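Local atomic coordinates of pullulanase (Klebsiella oxytoca, PDB entry 2YOC), a protein that hydrolyses alpha-1,6-glucosidic linkages in pullulan and related branched dextrins, as a secreted glycosyl hydrolase whose catalytic barrel carries several accessory domains. Residues Y378-D383 against E564-I569; G435-L440 against R573-A578. One frame throughout, in Å; residues are numbered along the deposited sequence.

Contact 1: Y378-D383 against E564-I569. With SO4 (sulfate ion), chain O.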
ATOM      1  N   TYR B 378     -48.233  22.776  30.213  1.00 79.22           N
ATOM      2  CA  TYR B 378     -48.862  21.749  31.051  1.00 78.44           C
ATOM      3  C   TYR B 378     -49.001  20.453  30.272  1.00 78.28           C
ATOM      4  O   TYR B 378     -49.345  20.469  29.079  1.00 76.40           O
ATOM      5  CB  TYR B 378     -50.267  22.174  31.524  1.00 81.67           C
ATOM      6  CG  TYR B 378     -50.343  23.479  32.282  1.00 87.53           C
ATOM      7  CD1 TYR B 378     -50.387  24.698  31.609  1.00 90.21           C
ATOM      8  CD2 TYR B 378     -50.479  23.495  33.668  1.00 90.61           C
ATOM      9  CE1 TYR B 378     -50.482  25.905  32.301  1.00 93.32           C
ATOM     10  CE2 TYR B 378     -50.634  24.692  34.368  1.00 93.79           C
ATOM     11  CZ  TYR B 378     -50.622  25.898  33.683  1.00104.52           C
ATOM     12  OH  TYR B 378     -50.733  27.089  34.375  1.00108.63           O
ATOM     13  N   SER B 379     -48.789  19.320  30.963  1.00 73.20           N
ATOM     14  CA  SER B 379     -49.012  18.003  30.364  1.00 70.44           C
ATOM     15  C   SER B 379     -50.550  17.756  30.422  1.00 73.59           C
ATOM     16  O   SER B 379     -51.241  18.338  31.266  1.00 76.13           O
ATOM     17  CB  SER B 379     -48.283  16.922  31.154  1.00 70.41           C
ATOM     18  OG  SER B 379     -46.901  17.167  31.314  1.00 75.93           O
ATOM     19  N   GLN B 380     -51.077  16.935  29.516  1.00 66.09           N
ATOM     20  CA  GLN B 380     -52.487  16.582  29.502  1.00 65.76           C
ATOM     21  C   GLN B 380     -52.662  15.068  29.649  1.00 69.50           C
ATOM     22  O   GLN B 380     -51.912  14.307  29.038  1.00 68.45           O
ATOM     23  CB  GLN B 380     -53.127  17.037  28.190  1.00 66.56           C
ATOM     24  CG  GLN B 380     -54.634  17.231  28.310  1.00 67.72           C
ATOM     25  CD  GLN B 380     -55.302  17.506  26.989  1.00 69.19           C
ATOM     26  OE1 GLN B 380     -54.682  17.465  25.914  1.00 52.21           O
ATOM     27  NE2 GLN B 380     -56.597  17.741  27.041  1.00 56.25           N
ATOM     28  N   VAL B 381     -53.654  14.628  30.436  1.00 66.98           N
ATOM     29  CA  VAL B 381     -53.991  13.206  30.576  1.00 65.54           C
ATOM     30  C   VAL B 381     -54.679  12.830  29.262  1.00 68.83           C
ATOM     31  O   VAL B 381     -55.643  13.485  28.868  1.00 69.55           O
ATOM     32  CB  VAL B 381     -54.908  12.899  31.799  1.00 69.68           C
ATOM     33  CG1 VAL B 381     -55.419  11.463  31.746  1.00 68.82           C
ATOM     34  CG2 VAL B 381     -54.195  13.169  33.117  1.00 69.62           C
ATOM     35  N   VAL B 382     -54.168  11.795  28.580  1.00 65.10           N
ATOM     36  CA  VAL B 382     -54.701  11.342  27.302  1.00 64.16           C
ATOM     37  C   VAL B 382     -54.726   9.824  27.132  1.00 68.01           C
ATOM     38  O   VAL B 382     -53.983   9.097  27.793  1.00 66.71           O
ATOM     39  CB  VAL B 382     -53.984  12.055  26.130  1.00 67.72           C
ATOM     40  CG1 VAL B 382     -52.711  11.327  25.706  1.00 65.94           C
ATOM     41  CG2 VAL B 382     -54.917  12.243  24.946  1.00 67.82           C
ATOM     42  N   ASP B 383     -55.595   9.360  26.219  1.00 66.52           N
ATOM     43  CA  ASP B 383     -55.746   7.960  25.823  1.00 65.59           C
ATOM     44  C   ASP B 383     -55.590   7.891  24.302  1.00 66.73           C
ATOM     45  O   ASP B 383     -56.578   8.052  23.569  1.00 66.06           O
ATOM     46  CB  ASP B 383     -57.105   7.405  26.277  1.00 68.12           C
ATOM     47  CG  ASP B 383     -57.356   6.004  25.784  1.00 80.53           C
ATOM     48  OD1 ASP B 383     -56.569   5.096  26.158  1.00 79.74           O
ATOM     49  OD2 ASP B 383     -58.289   5.825  24.954  1.00 89.21           O
ATOM     50  N   GLU B 564     -53.690  23.820  21.603  1.00 67.37           N
ATOM     51  CA  GLU B 564     -54.212  23.625  22.945  1.00 67.40           C
ATOM     52  C   GLU B 564     -54.965  22.301  23.005  1.00 70.26           C
ATOM     53  O   GLU B 564     -56.084  22.191  22.485  1.00 71.47           O
ATOM     54  CB  GLU B 564     -55.097  24.812  23.363  1.00 69.58           C
ATOM     55  CG  GLU B 564     -55.634  24.733  24.781  1.00 76.14           C
ATOM     56  CD  GLU B 564     -54.672  24.942  25.945  1.00102.73           C
ATOM     57  OE1 GLU B 564     -53.477  25.272  25.733  1.00 76.67           O
ATOM     58  OE2 GLU B 564     -55.145  24.773  27.092  1.00116.12           O
ATOM     59  N   GLY B 565     -54.325  21.313  23.612  1.00 63.44           N
ATOM     60  CA  GLY B 565     -54.932  20.014  23.801  1.00 62.99           C
ATOM     61  C   GLY B 565     -54.565  18.967  22.790  1.00 66.75           C
ATOM     62  O   GLY B 565     -53.481  18.995  22.194  1.00 64.60           O
ATOM     63  N   THR B 566     -55.487  18.013  22.634  1.00 64.95           N
ATOM     64  CA  THR B 566     -55.372  16.814  21.801  1.00 63.59           C
ATOM     65  C   THR B 566     -55.472  17.038  20.310  1.00 69.34           C
ATOM     66  O   THR B 566     -55.023  16.169  19.562  1.00 68.41           O
ATOM     67  CB  THR B 566     -56.349  15.740  22.269  1.00 65.46           C
ATOM     68  OG1 THR B 566     -57.700  16.159  22.005  1.00 62.92           O
ATOM     69  CG2 THR B 566     -56.156  15.384  23.730  1.00 63.46           C
ATOM     70  N   THR B 567     -56.039  18.180  19.856  1.00 67.80           N
ATOM     71  CA  THR B 567     -56.169  18.467  18.415  1.00 67.32           C
ATOM     72  C   THR B 567     -54.944  18.009  17.576  1.00 67.71           C
ATOM     73  O   THR B 567     -55.128  17.364  16.540  1.00 66.92           O
ATOM     74  CB  THR B 567     -56.645  19.906  18.178  1.00 76.75           C
ATOM     75  OG1 THR B 567     -58.056  19.929  18.364  1.00 81.37           O
ATOM     76  CG2 THR B 567     -56.329  20.421  16.792  1.00 73.76           C
ATOM     77  N   ARG B 568     -53.722  18.287  18.060  1.00 60.80           N
ATOM     78  CA  ARG B 568     -52.518  17.908  17.351  1.00 59.54           C
ATOM     79  C   ARG B 568     -52.428  16.372  17.003  1.00 64.75           C
ATOM     80  O   ARG B 568     -52.075  16.015  15.859  1.00 63.72           O
ATOM     81  CB  ARG B 568     -51.263  18.495  18.031  1.00 58.53           C
ATOM     82  CG  ARG B 568     -50.919  17.897  19.394  1.00 75.49           C
ATOM     83  CD  ARG B 568     -49.670  18.506  20.003  1.00 78.72           C
ATOM     84  NE  ARG B 568     -49.909  19.781  20.685  1.00 75.41           N
ATOM     85  CZ  ARG B 568     -49.022  20.366  21.488  1.00 86.76           C
ATOM     86  NH1 ARG B 568     -47.848  19.801  21.713  1.00 77.80           N
ATOM     87  NH2 ARG B 568     -49.309  21.518  22.075  1.00 74.29           N
ATOM     88  N   ILE B 569     -52.819  15.488  17.972  1.00 59.54           N
ATOM     89  CA  ILE B 569     -52.835  14.024  17.828  1.00 56.18           C
ATOM     90  C   ILE B 569     -53.712  13.591  16.670  1.00 60.10           C
ATOM     91  O   ILE B 569     -53.234  12.829  15.834  1.00 60.84           O
ATOM     92  CB  ILE B 569     -53.238  13.315  19.138  1.00 58.51           C
ATOM     93  CG1 ILE B 569     -52.276  13.695  20.264  1.00 56.86           C
ATOM     94  CG2 ILE B 569     -53.320  11.771  18.950  1.00 60.18           C
ATOM     95  CD1 ILE B 569     -52.875  13.666  21.552  1.00 53.02           C
TER
HETATM   96  S   SO4 O2079     -59.403  18.437  24.103  1.00106.81           S
HETATM   97  O1  SO4 O2079     -58.242  19.154  24.682  1.00111.91           O
HETATM   98  O2  SO4 O2079     -59.241  16.988  24.334  1.00111.07           O
HETATM   99  O3  SO4 O2079     -59.457  18.664  22.633  1.00111.15           O
HETATM  100  O4  SO4 O2079     -60.662  18.902  24.725  1.00112.94           O

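Contact 2: G435-L440 against R573-A578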
ATOM      1  N   GLY B 435     -48.292  25.370   6.257  1.00 73.89           N
ATOM      2  CA  GLY B 435     -47.326  25.110   7.325  1.00 72.75           C
ATOM      3  C   GLY B 435     -47.912  24.232   8.425  1.00 72.43           C
ATOM      4  O   GLY B 435     -47.489  24.326   9.580  1.00 72.56           O
ATOM      5  N   LYS B 436     -48.901  23.386   8.066  1.00 64.61           N
ATOM      6  CA  LYS B 436     -49.607  22.486   8.975  1.00 63.21           C
ATOM      7  C   LYS B 436     -49.528  21.019   8.535  1.00 67.00           C
ATOM      8  O   LYS B 436     -49.238  20.739   7.371  1.00 65.19           O
ATOM      9  CB  LYS B 436     -51.092  22.892   9.088  1.00 64.67           C
ATOM     10  CG  LYS B 436     -51.331  24.349   9.445  1.00 71.99           C
ATOM     11  CD  LYS B 436     -51.148  24.620  10.926  1.00 67.61           C
ATOM     12  CE  LYS B 436     -51.046  26.092  11.191  1.00 69.59           C
ATOM     13  NZ  LYS B 436     -50.496  26.347  12.544  1.00 80.78           N
ATOM     14  N   TYR B 437     -49.806  20.081   9.472  1.00 64.40           N
ATOM     15  CA  TYR B 437     -49.859  18.645   9.169  1.00 62.14           C
ATOM     16  C   TYR B 437     -50.972  18.445   8.143  1.00 65.98           C
ATOM     17  O   TYR B 437     -50.769  17.750   7.145  1.00 65.30           O
ATOM     18  CB  TYR B 437     -50.195  17.795  10.413  1.00 61.59           C
ATOM     19  CG  TYR B 437     -49.250  17.908  11.592  1.00 62.54           C
ATOM     20  CD1 TYR B 437     -47.924  17.483  11.494  1.00 63.46           C
ATOM     21  CD2 TYR B 437     -49.713  18.318  12.845  1.00 63.64           C
ATOM     22  CE1 TYR B 437     -47.059  17.542  12.591  1.00 62.34           C
ATOM     23  CE2 TYR B 437     -48.862  18.363  13.955  1.00 64.01           C
ATOM     24  CZ  TYR B 437     -47.534  17.976  13.820  1.00 66.36           C
ATOM     25  OH  TYR B 437     -46.670  18.050  14.885  1.00 60.67           O
ATOM     26  N   LEU B 438     -52.135  19.103   8.368  1.00 63.24           N
ATOM     27  CA  LEU B 438     -53.320  18.999   7.503  1.00 62.76           C
ATOM     28  C   LEU B 438     -53.135  19.413   6.046  1.00 67.88           C
ATOM     29  O   LEU B 438     -53.923  18.991   5.207  1.00 66.00           O
ATOM     30  CB  LEU B 438     -54.532  19.663   8.123  1.00 63.09           C
ATOM     31  CG  LEU B 438     -55.094  19.014   9.376  1.00 67.13           C
ATOM     32  CD1 LEU B 438     -56.215  19.883   9.944  1.00 69.03           C
ATOM     33  CD2 LEU B 438     -55.583  17.589   9.109  1.00 64.03           C
ATOM     34  N   ALA B 439     -52.057  20.168   5.736  1.00 66.82           N
ATOM     35  CA  ALA B 439     -51.701  20.553   4.369  1.00 67.39           C
ATOM     36  C   ALA B 439     -51.627  19.321   3.462  1.00 68.85           C
ATOM     37  O   ALA B 439     -52.010  19.399   2.303  1.00 68.86           O
ATOM     38  CB  ALA B 439     -50.361  21.262   4.359  1.00 68.46           C
ATOM     39  N   LEU B 440     -51.171  18.181   3.989  1.00 63.72           N
ATOM     40  CA  LEU B 440     -51.084  16.976   3.186  1.00 62.74           C
ATOM     41  C   LEU B 440     -52.457  16.450   2.731  1.00 70.17           C
ATOM     42  O   LEU B 440     -52.513  15.603   1.843  1.00 70.66           O
ATOM     43  CB  LEU B 440     -50.254  15.894   3.881  1.00 61.44           C
ATOM     44  CG  LEU B 440     -48.720  15.980   3.792  1.00 65.48           C
ATOM     45  CD1 LEU B 440     -48.217  16.105   2.364  1.00 65.05           C
ATOM     46  CD2 LEU B 440     -48.141  17.032   4.733  1.00 66.97           C
ATOM     47  N   ARG B 573     -52.053  12.180  12.965  1.00 58.03           N
ATOM     48  CA  ARG B 573     -52.573  10.907  12.475  1.00 56.58           C
ATOM     49  C   ARG B 573     -53.230  11.099  11.108  1.00 60.08           C
ATOM     50  O   ARG B 573     -52.902  10.370  10.172  1.00 59.80           O
ATOM     51  CB  ARG B 573     -53.538  10.295  13.487  1.00 55.23           C
ATOM     52  CG  ARG B 573     -52.816   9.571  14.606  1.00 60.40           C
ATOM     53  CD  ARG B 573     -53.778   9.141  15.692  1.00 57.90           C
ATOM     54  NE  ARG B 573     -53.227   8.097  16.557  1.00 43.37           N
ATOM     55  CZ  ARG B 573     -53.786   7.713  17.694  1.00 57.75           C
ATOM     56  NH1 ARG B 573     -54.908   8.283  18.113  1.00 55.26           N
ATOM     57  NH2 ARG B 573     -53.224   6.765  18.431  1.00 45.79           N
ATOM     58  N   THR B 574     -54.048  12.159  10.964  1.00 56.26           N
ATOM     59  CA  THR B 574     -54.671  12.512   9.699  1.00 55.13           C
ATOM     60  C   THR B 574     -53.619  12.674   8.613  1.00 58.83           C
ATOM     61  O   THR B 574     -53.823  12.160   7.513  1.00 58.27           O
ATOM     62  CB  THR B 574     -55.561  13.731   9.821  1.00 52.08           C
ATOM     63  OG1 THR B 574     -56.493  13.537  10.905  1.00 45.54           O
ATOM     64  CG2 THR B 574     -56.298  14.022   8.507  1.00 50.49           C
HETATM   65  N   MSE B 575     -52.480  13.343   8.925  1.00 55.95           N
HETATM   66  CA  MSE B 575     -51.385  13.489   7.960  1.00 55.68           C
HETATM   67  C   MSE B 575     -50.792  12.113   7.618  1.00 60.64           C
HETATM   68  O   MSE B 575     -50.568  11.850   6.432  1.00 63.12           O
HETATM   69  CB  MSE B 575     -50.305  14.417   8.478  1.00 57.79           C
HETATM   70  CG  MSE B 575     -49.164  14.583   7.513  1.00 65.24           C
HETATM   71 SE   MSE B 575     -47.621  15.360   8.372  1.00 75.21          SE
HETATM   72  CE  MSE B 575     -47.498  14.068   9.951  1.00 70.18           C
ATOM     73  N   ILE B 576     -50.593  11.224   8.629  1.00 52.27           N
ATOM     74  CA  ILE B 576     -50.066   9.894   8.375  1.00 49.62           C
ATOM     75  C   ILE B 576     -50.994   9.145   7.422  1.00 55.48           C
ATOM     76  O   ILE B 576     -50.529   8.655   6.384  1.00 56.42           O
ATOM     77  CB  ILE B 576     -49.715   9.085   9.667  1.00 50.94           C
ATOM     78  CG1 ILE B 576     -48.690   9.830  10.587  1.00 50.32           C
ATOM     79  CG2 ILE B 576     -49.260   7.659   9.333  1.00 47.59           C
ATOM     80  CD1 ILE B 576     -47.243  10.072   9.988  1.00 45.96           C
ATOM     81  N   GLN B 577     -52.299   9.127   7.708  1.00 52.32           N
ATOM     82  CA  GLN B 577     -53.243   8.438   6.825  1.00 52.73           C
ATOM     83  C   GLN B 577     -53.175   8.943   5.370  1.00 60.20           C
ATOM     84  O   GLN B 577     -53.124   8.129   4.455  1.00 62.23           O
ATOM     85  CB  GLN B 577     -54.662   8.491   7.371  1.00 54.32           C
ATOM     86  CG  GLN B 577     -55.552   7.457   6.739  1.00 60.61           C
ATOM     87  CD  GLN B 577     -56.846   7.360   7.475  1.00 84.50           C
ATOM     88  OE1 GLN B 577     -57.656   8.296   7.499  1.00 84.33           O
ATOM     89  NE2 GLN B 577     -57.085   6.214   8.060  1.00 73.59           N
ATOM     90  N   ALA B 578     -53.107  10.272   5.174  1.00 56.55           N
ATOM     91  CA  ALA B 578     -52.988  10.923   3.880  1.00 55.74           C
ATOM     92  C   ALA B 578     -51.717  10.454   3.175  1.00 60.47           C
ATOM     93  O   ALA B 578     -51.797   9.996   2.033  1.00 61.17           O
ATOM     94  CB  ALA B 578     -52.967  12.439   4.057  1.00 56.74           C
TER

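Contact 1: Y378-D383 against E564-I569
Gln380 reaches across to Gly565 and Thr566 with the flat end of its side chain, while a methyl of Val382 touches the methyl of Thr566. The Gln380 side chain leaves CB pointing toward the other segment. CG lies anti to the backbone N (chi1 -157°); beyond it the chain is extended, and the amide ends beside Gly565 and Thr566. Gln380 CD is the first atom to touch, 4.0 Å from Thr566 CG2. Of the two branches, Gln380 OE1 lies 3.3 Å from Gly565 CA and is also close to Thr566 CG2. Its hydrogen-bond partner is the hydroxyl of Ser371. Gln380 NE2 turns to the sulfate and donates to SO4 O1 at 3.2 Å, with an N-H...O angle of 154°; a second bond, to Gly342 O, holds the same nitrogen. With both ends of the amide gripped, its rotation is fixed. The side chain of Thr566 crosses that of Gln380 at about a right angle. Thr566 OG1 donates to SO4 O2 at 2.9 Å, so the ion, probably from the crystallisation liquor, bridges the two segments. Gly565 CA lies near SO4 O1; its positive phi (98°) suits glycine, and its backbone is hydrogen-bonded to Leu372. Farther along, Val382 CG2 rests 3.6 Å from Thr566 CG2, the two side chains sliding past each other in opposite directions. Val382 CG2 is also 4.2 Å from Ile569 CD1, an apolar contact. This is a domain interface: the short strand 379-380, set between strands 344-353 and 371-372 in the antiparallel sheet of the CBM48-type module, packs against the turn leading into helix 567-582 of the catalytic (beta/alpha)8 barrel.

Contact 2: G435-L440 against R573-A578
Tyr437 and Met575 bring the two backbones to within 5.5 Å, CA to CA, where a short 3-10 turn at 438-440 meets the side of helix 567-582. The turn is closed by Leu440 N bonding to Tyr437 O, and that carbonyl oxygen also sits 3.6 Å from Met575 CG. Met575, a selenomethionine in this model, does most of the work. Its CG is anti to the backbone N (chi1 180°), which puts CG beside Tyr437 O and Leu440 CD2. Met575 SE then lies at the edge of the Tyr437 ring, 5.1 Å from the centroid and 76° off the ring normal, a Met-aromatic contact. The bend at chi3 swings CE round to CD1 of the same ring. Leu440 CD2 packs 3.8 Å from Met575 CG. Leu438 CD2 meets Thr574 CG2 at 3.7 Å, while the Thr574 hydroxyl bonds back to Lys570 O within the helix. Tyr437 OH is held by the carbonyl of Glu556, a calcium ligand. Leu440 continues onto Met447 and Leu451 of helix 446-457. Ala439 touches Ser423 of helix 419-423, and Met575 reaches Ile419 of the same helix; the turn thus packs among helices 419-423, 446-457 and 567-582.

From the N terminus, the chain completes the CBM48-type sheet with strand 379-380, enters the barrel at strand 413-417, and reaches the turn at 435-440 before helix 446-457. It then runs through strand 461-464 and a long insertion that supplies calcium ligands, and returns at 564. There contact 1 closes a loop of 180 residues. The same helix, 567-582, goes on to close contact 2 around a loop of 132. The two loops cross, because the segments alternate along the chain; their centres are about 17 Å apart. One helix of the barrel thus faces the accessory module near its start and the loop after helix 419-423 farther along.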